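Local coordinates for protein beta-porphyranase A (Bacteroides plebeius, PDB 4AW7) that cleaves the sulfated red-seaweed polysaccharide porphyran at its beta-1,4 linkages, releasing mostly a sulfated disaccharide, at residues A[517-530]-A[559-573]. Residues are numbered along the deposited sequence; the frame is centred on the assembly and turned at random.
Sequences ASKKPVVKINGTAV and LLKNGDNNVDITFSD
Val-522 and Thr-570 form one hydrogen-bonded pair of an antiparallel ladder, and Lys-524 and Asp-568 form the next; strands 522-525 and 563-570 run at 167° with their axes 4.8 Å apart. Asn-526 N carries the ladder one step further, to Asn-566 O, from the second position of the type I' turn that runs from Ile-525 to Thr-528. In that turn the Asn-526 side chain takes over from the backbone: its OD1 accepts from Asn-566 N at 2.9 Å. The same amide spends both N-H groups on the other segment, ND2 reaching Leu-559 O and Asn-565 OD1 at 2.9 Å each, both partners close to the amide plane, and this ties the loop before strand 563-570 to the hairpin turn. Asn-565 OD1 also receives Lys-561 N, while Asn-565 ND2 returns a bond to Lys-561 O, a pair that braces the loop and fixes the amide Asn-526 meets. With an alanine here, Asn-566 N, Leu-559 O and Asn-565 OD1 would each lose a bond, and the 559-561 loop would probably be less firmly tied to the turn.

On the face carrying Val-523, Ile-525, Val-567 and Ile-569, methyls lie side by side, Val-523 CG2 against Ile-569 CG2 at 3.7 Å. Ile-525 has CG2 anti to its backbone N (chi1 -53°), where it meets Leu-560 CD2 at 3.9 Å; its CD1 packs on Val-567 CG2. Pro-521 lies over one face of the Phe-571 ring, a CH-pi contact with CB 3.6 Å from the centroid. Asp-573 OD2 takes Ser-518 N on its syn lone pair at 2.8 Å, and its OD1 forms a salt bridge with Arg-513.

With strand 491-498 flanking 563-570, this four-stranded antiparallel sheet packs its apolar face on strands 503-514 and 577-589, as in a beta-sandwich, away from the substrate cleft.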
loop_
_atom_site.group_PDB
_atom_site.type_symbol
_atom_site.label_atom_id
_atom_site.label_comp_id
_atom_site.label_asym_id
_atom_site.label_seq_id
_atom_site.Cartn_x
_atom_site.Cartn_y
_atom_site.Cartn_z
ATOM N N ALA A 517 -20.418 -3.593 -18.580
ATOM C CA ALA A 517 -19.593 -3.907 -19.725
ATOM C C ALA A 517 -18.820 -5.221 -19.508
ATOM O O ALA A 517 -18.561 -5.640 -18.360
ATOM C CB ALA A 517 -18.659 -2.767 -20.071
ATOM N N SER A 518 -18.472 -5.891 -20.610
ATOM C CA SER A 518 -17.810 -7.179 -20.506
ATOM C C SER A 518 -16.471 -7.097 -19.756
ATOM O O SER A 518 -15.661 -6.207 -20.017
ATOM C CB SER A 518 -17.557 -7.695 -21.916
ATOM O OG SER A 518 -16.923 -8.961 -21.880
ATOM N N LYS A 519 -16.252 -8.093 -18.901
ATOM C CA LYS A 519 -14.962 -8.301 -18.253
ATOM C C LYS A 519 -14.262 -9.562 -18.806
ATOM O O LYS A 519 -13.313 -10.065 -18.171
ATOM C CB LYS A 519 -15.138 -8.445 -16.757
ATOM C CG LYS A 519 -15.751 -7.213 -16.111
ATOM C CD LYS A 519 -16.054 -7.507 -14.704
ATOM C CE LYS A 519 -16.563 -6.326 -13.929
ATOM N NZ LYS A 519 -17.891 -5.816 -14.338
ATOM N N LYS A 520 -14.698 -10.014 -19.987
ATOM C CA LYS A 520 -14.262 -11.288 -20.604
ATOM C C LYS A 520 -13.840 -11.043 -22.018
ATOM O O LYS A 520 -14.424 -11.570 -22.974
ATOM C CB LYS A 520 -15.402 -12.292 -20.607
ATOM C CG LYS A 520 -15.648 -12.784 -19.251
ATOM C CD LYS A 520 -14.719 -13.958 -18.900
ATOM C CE LYS A 520 -15.342 -15.300 -19.276
ATOM N NZ LYS A 520 -14.529 -16.495 -18.878
ATOM N N PRO A 521 -12.786 -10.249 -22.198
ATOM C CA PRO A 521 -12.245 -10.125 -23.533
ATOM C C PRO A 521 -11.632 -11.450 -23.992
ATOM O O PRO A 521 -11.348 -12.335 -23.171
ATOM C CB PRO A 521 -11.133 -9.087 -23.375
ATOM C CG PRO A 521 -10.651 -9.288 -21.964
ATOM C CD PRO A 521 -11.916 -9.604 -21.194
ATOM N N VAL A 522 -11.445 -11.566 -25.301
ATOM C CA VAL A 522 -10.537 -12.565 -25.816
ATOM C C VAL A 522 -9.124 -12.029 -25.543
ATOM O O VAL A 522 -8.811 -10.872 -25.869
ATOM C CB VAL A 522 -10.777 -12.824 -27.310
ATOM C CG1 VAL A 522 -9.638 -13.703 -27.885
ATOM C CG2 VAL A 522 -12.181 -13.444 -27.550
ATOM N N VAL A 523 -8.264 -12.898 -24.998
ATOM C CA VAL A 523 -6.876 -12.528 -24.678
ATOM C C VAL A 523 -5.933 -13.515 -25.382
ATOM O O VAL A 523 -6.085 -14.724 -25.206
ATOM C CB VAL A 523 -6.607 -12.562 -23.164
ATOM C CG1 VAL A 523 -5.124 -12.319 -22.816
ATOM C CG2 VAL A 523 -7.496 -11.570 -22.418
ATOM N N LYS A 524 -4.987 -12.960 -26.131
ATOM C CA LYS A 524 -3.989 -13.776 -26.819
ATOM C C LYS A 524 -2.583 -13.370 -26.356
ATOM O O LYS A 524 -2.233 -12.179 -26.315
ATOM C CB LYS A 524 -4.117 -13.598 -28.333
ATOM C CG LYS A 524 -5.441 -14.104 -28.892
ATOM C CD LYS A 524 -5.549 -14.003 -30.422
ATOM C CE LYS A 524 -6.917 -14.500 -30.853
ATOM N NZ LYS A 524 -6.925 -14.749 -32.328
ATOM N N ILE A 525 -1.780 -14.399 -26.037
ATOM C CA ILE A 525 -0.396 -14.205 -25.644
ATOM C C ILE A 525 0.424 -14.682 -26.861
ATOM O O ILE A 525 0.396 -15.882 -27.183
ATOM C CB ILE A 525 -0.020 -15.044 -24.393
ATOM C CG1 ILE A 525 -1.003 -14.795 -23.235
ATOM C CG2 ILE A 525 1.404 -14.793 -23.980
ATOM C CD1 ILE A 525 -1.116 -13.353 -22.724
ATOM N N ASN A 526 1.109 -13.769 -27.522
ATOM C CA ASN A 526 1.829 -14.135 -28.761
ATOM C C ASN A 526 0.949 -14.960 -29.689
ATOM O O ASN A 526 1.408 -15.947 -30.295
ATOM C CB ASN A 526 3.118 -14.877 -28.396
ATOM C CG ASN A 526 4.048 -14.000 -27.572
ATOM O OD1 ASN A 526 4.219 -12.810 -27.880
ATOM N ND2 ASN A 526 4.654 -14.568 -26.531
ATOM N N GLY A 527 -0.301 -14.547 -29.836
ATOM C CA GLY A 527 -1.188 -15.216 -30.791
ATOM C C GLY A 527 -1.985 -16.386 -30.290
ATOM O O GLY A 527 -2.899 -16.842 -30.970
ATOM N N THR A 528 -1.658 -16.898 -29.108
ATOM C CA THR A 528 -2.359 -18.024 -28.514
ATOM C C THR A 528 -3.422 -17.541 -27.525
ATOM O O THR A 528 -3.123 -16.870 -26.521
ATOM C CB THR A 528 -1.395 -18.978 -27.784
ATOM O OG1 THR A 528 -0.472 -19.497 -28.747
ATOM C CG2 THR A 528 -2.154 -20.127 -27.074
ATOM N N ALA A 529 -4.675 -17.867 -27.806
ATOM C CA ALA A 529 -5.780 -17.497 -26.921
ATOM C C ALA A 529 -5.675 -18.268 -25.629
ATOM O O ALA A 529 -5.407 -19.461 -25.612
ATOM C CB ALA A 529 -7.138 -17.764 -27.629
ATOM N N VAL A 530 -5.890 -17.559 -24.524
ATOM C CA VAL A 530 -5.901 -18.139 -23.203
ATOM C C VAL A 530 -7.221 -17.822 -22.484
ATOM O O VAL A 530 -7.865 -16.846 -22.793
ATOM C CB VAL A 530 -4.702 -17.648 -22.368
ATOM C CG1 VAL A 530 -3.392 -18.028 -23.053
ATOM C CG2 VAL A 530 -4.747 -16.129 -22.138
ATOM N N LEU A 559 4.308 -20.072 -23.168
ATOM C CA LEU A 559 3.868 -19.189 -24.251
ATOM C C LEU A 559 4.735 -17.961 -24.438
ATOM O O LEU A 559 4.678 -17.296 -25.462
ATOM C CB LEU A 559 2.415 -18.732 -24.045
ATOM C CG LEU A 559 1.362 -19.839 -24.087
ATOM C CD1 LEU A 559 -0.028 -19.280 -23.736
ATOM C CD2 LEU A 559 1.338 -20.533 -25.451
ATOM N N LEU A 560 5.523 -17.608 -23.420
ATOM C CA LEU A 560 6.382 -16.451 -23.501
ATOM C C LEU A 560 7.700 -16.802 -24.185
ATOM O O LEU A 560 8.261 -17.878 -23.986
ATOM C CB LEU A 560 6.689 -15.877 -22.110
ATOM C CG LEU A 560 5.487 -15.332 -21.374
ATOM C CD1 LEU A 560 5.883 -14.905 -19.970
ATOM C CD2 LEU A 560 4.834 -14.179 -22.140
ATOM N N LYS A 561 8.193 -15.839 -24.921
ATOM C CA LYS A 561 9.521 -15.908 -25.532
ATOM C C LYS A 561 10.506 -14.994 -24.841
ATOM O O LYS A 561 10.131 -14.005 -24.187
ATOM C CB LYS A 561 9.460 -15.597 -27.035
ATOM C CG LYS A 561 8.553 -16.600 -27.809
ATOM C CD LYS A 561 9.102 -18.071 -27.645
ATOM C CE LYS A 561 8.476 -19.108 -28.541
ATOM N NZ LYS A 561 9.002 -20.494 -28.216
ATOM N N ASN A 562 11.794 -15.257 -25.022
ATOM C CA ASN A 562 12.797 -14.332 -24.509
ATOM C C ASN A 562 12.831 -13.060 -25.348
ATOM O O ASN A 562 12.913 -13.131 -26.571
ATOM C CB ASN A 562 14.164 -15.013 -24.517
ATOM C CG ASN A 562 14.234 -16.152 -23.546
ATOM O OD1 ASN A 562 13.923 -15.981 -22.356
ATOM N ND2 ASN A 562 14.577 -17.350 -24.019
ATOM N N GLY A 563 12.745 -11.911 -24.702
ATOM C CA GLY A 563 12.767 -10.621 -25.398
ATOM C C GLY A 563 11.363 -10.085 -25.600
ATOM O O GLY A 563 10.604 -9.844 -24.648
ATOM N N ASP A 564 11.016 -9.827 -26.863
ATOM C CA ASP A 564 9.720 -9.211 -27.219
ATOM C C ASP A 564 8.555 -10.165 -27.084
ATOM O O ASP A 564 8.637 -11.323 -27.461
ATOM C CB ASP A 564 9.753 -8.762 -28.672
ATOM C CG ASP A 564 10.678 -7.571 -28.906
ATOM O OD1 ASP A 564 11.312 -6.960 -28.025
ATOM O OD2 ASP A 564 10.769 -7.192 -30.112
ATOM N N ASN A 565 7.465 -9.674 -26.498
ATOM C CA ASN A 565 6.238 -10.410 -26.394
ATOM C C ASN A 565 5.100 -9.447 -26.661
ATOM O O ASN A 565 5.279 -8.237 -26.493
ATOM C CB ASN A 565 6.081 -11.038 -25.015
ATOM C CG ASN A 565 7.057 -12.182 -24.771
ATOM O OD1 ASN A 565 6.697 -13.339 -24.951
ATOM N ND2 ASN A 565 8.283 -11.854 -24.348
ATOM N N ASN A 566 3.972 -9.989 -27.113
ATOM C CA ASN A 566 2.798 -9.176 -27.368
ATOM C C ASN A 566 1.567 -9.806 -26.757
ATOM O O ASN A 566 1.399 -11.039 -26.743
ATOM C CB ASN A 566 2.580 -8.993 -28.868
ATOM C CG ASN A 566 2.011 -7.618 -29.182
ATOM O OD1 ASN A 566 2.746 -6.624 -29.175
ATOM N ND2 ASN A 566 0.728 -7.552 -29.416
ATOM N N VAL A 567 0.703 -8.946 -26.213
ATOM C CA VAL A 567 -0.583 -9.353 -25.718
ATOM C C VAL A 567 -1.640 -8.595 -26.519
ATOM O O VAL A 567 -1.536 -7.390 -26.646
ATOM C CB VAL A 567 -0.716 -9.079 -24.226
ATOM C CG1 VAL A 567 -2.092 -9.507 -23.806
ATOM C CG2 VAL A 567 0.362 -9.827 -23.453
ATOM N N ASP A 568 -2.618 -9.309 -27.061
ATOM C CA ASP A 568 -3.703 -8.700 -27.839
ATOM C C ASP A 568 -4.986 -9.043 -27.152
ATOM O O ASP A 568 -5.213 -10.200 -26.812
ATOM C CB ASP A 568 -3.636 -9.182 -29.287
ATOM C CG ASP A 568 -2.368 -8.718 -29.931
ATOM O OD1 ASP A 568 -2.294 -7.572 -30.380
ATOM O OD2 ASP A 568 -1.360 -9.467 -29.919
ATOM N N ILE A 569 -5.864 -8.046 -26.947
ATOM C CA ILE A 569 -7.129 -8.328 -26.280
ATOM C C ILE A 569 -8.286 -7.664 -27.056
ATOM O O ILE A 569 -8.115 -6.580 -27.597
ATOM C CB ILE A 569 -7.135 -7.971 -24.769
ATOM C CG1 ILE A 569 -7.115 -6.482 -24.552
ATOM C CG2 ILE A 569 -5.969 -8.615 -24.049
ATOM C CD1 ILE A 569 -7.249 -6.123 -23.049
ATOM N N THR A 570 -9.420 -8.344 -27.074
ATOM C CA THR A 570 -10.588 -7.834 -27.796
ATOM C C THR A 570 -11.831 -8.006 -26.935
ATOM O O THR A 570 -12.168 -9.100 -26.513
ATOM C CB THR A 570 -10.752 -8.497 -29.195
ATOM O OG1 THR A 570 -9.511 -8.432 -29.903
ATOM C CG2 THR A 570 -11.846 -7.735 -29.985
ATOM N N PHE A 571 -12.530 -6.889 -26.704
ATOM C CA PHE A 571 -13.813 -6.890 -26.030
ATOM C C PHE A 571 -14.911 -6.871 -27.094
ATOM O O PHE A 571 -14.758 -6.209 -28.122
ATOM C CB PHE A 571 -13.963 -5.657 -25.122
ATOM C CG PHE A 571 -12.944 -5.589 -24.010
ATOM C CD1 PHE A 571 -11.659 -5.127 -24.241
ATOM C CD2 PHE A 571 -13.280 -6.045 -22.753
ATOM C CE1 PHE A 571 -10.712 -5.077 -23.220
ATOM C CE2 PHE A 571 -12.311 -5.987 -21.694
ATOM C CZ PHE A 571 -11.070 -5.522 -21.962
ATOM N N SER A 572 -16.016 -7.496 -26.764
ATOM C CA SER A 572 -17.150 -7.560 -27.705
ATOM C C SER A 572 -17.999 -6.290 -27.706
ATOM O O SER A 572 -18.831 -6.082 -28.632
ATOM C CB SER A 572 -17.986 -8.761 -27.350
ATOM O OG SER A 572 -18.534 -8.681 -26.067
ATOM N N ASP A 573 -17.806 -5.457 -26.684
ATOM C CA ASP A 573 -18.566 -4.222 -26.503
ATOM C C ASP A 573 -17.653 -3.020 -26.377
ATOM O O ASP A 573 -16.452 -3.157 -26.125
ATOM C CB ASP A 573 -19.531 -4.375 -25.321
ATOM C CG ASP A 573 -18.844 -4.752 -24.005
ATOM O OD1 ASP A 573 -17.640 -5.026 -24.004
ATOM O OD2 ASP A 573 -19.553 -4.848 -22.966
HETATM O O HOH W 1 -15.660 -9.112 -24.383
HETATM O O HOH W 2 -0.943 -11.823 -29.065
#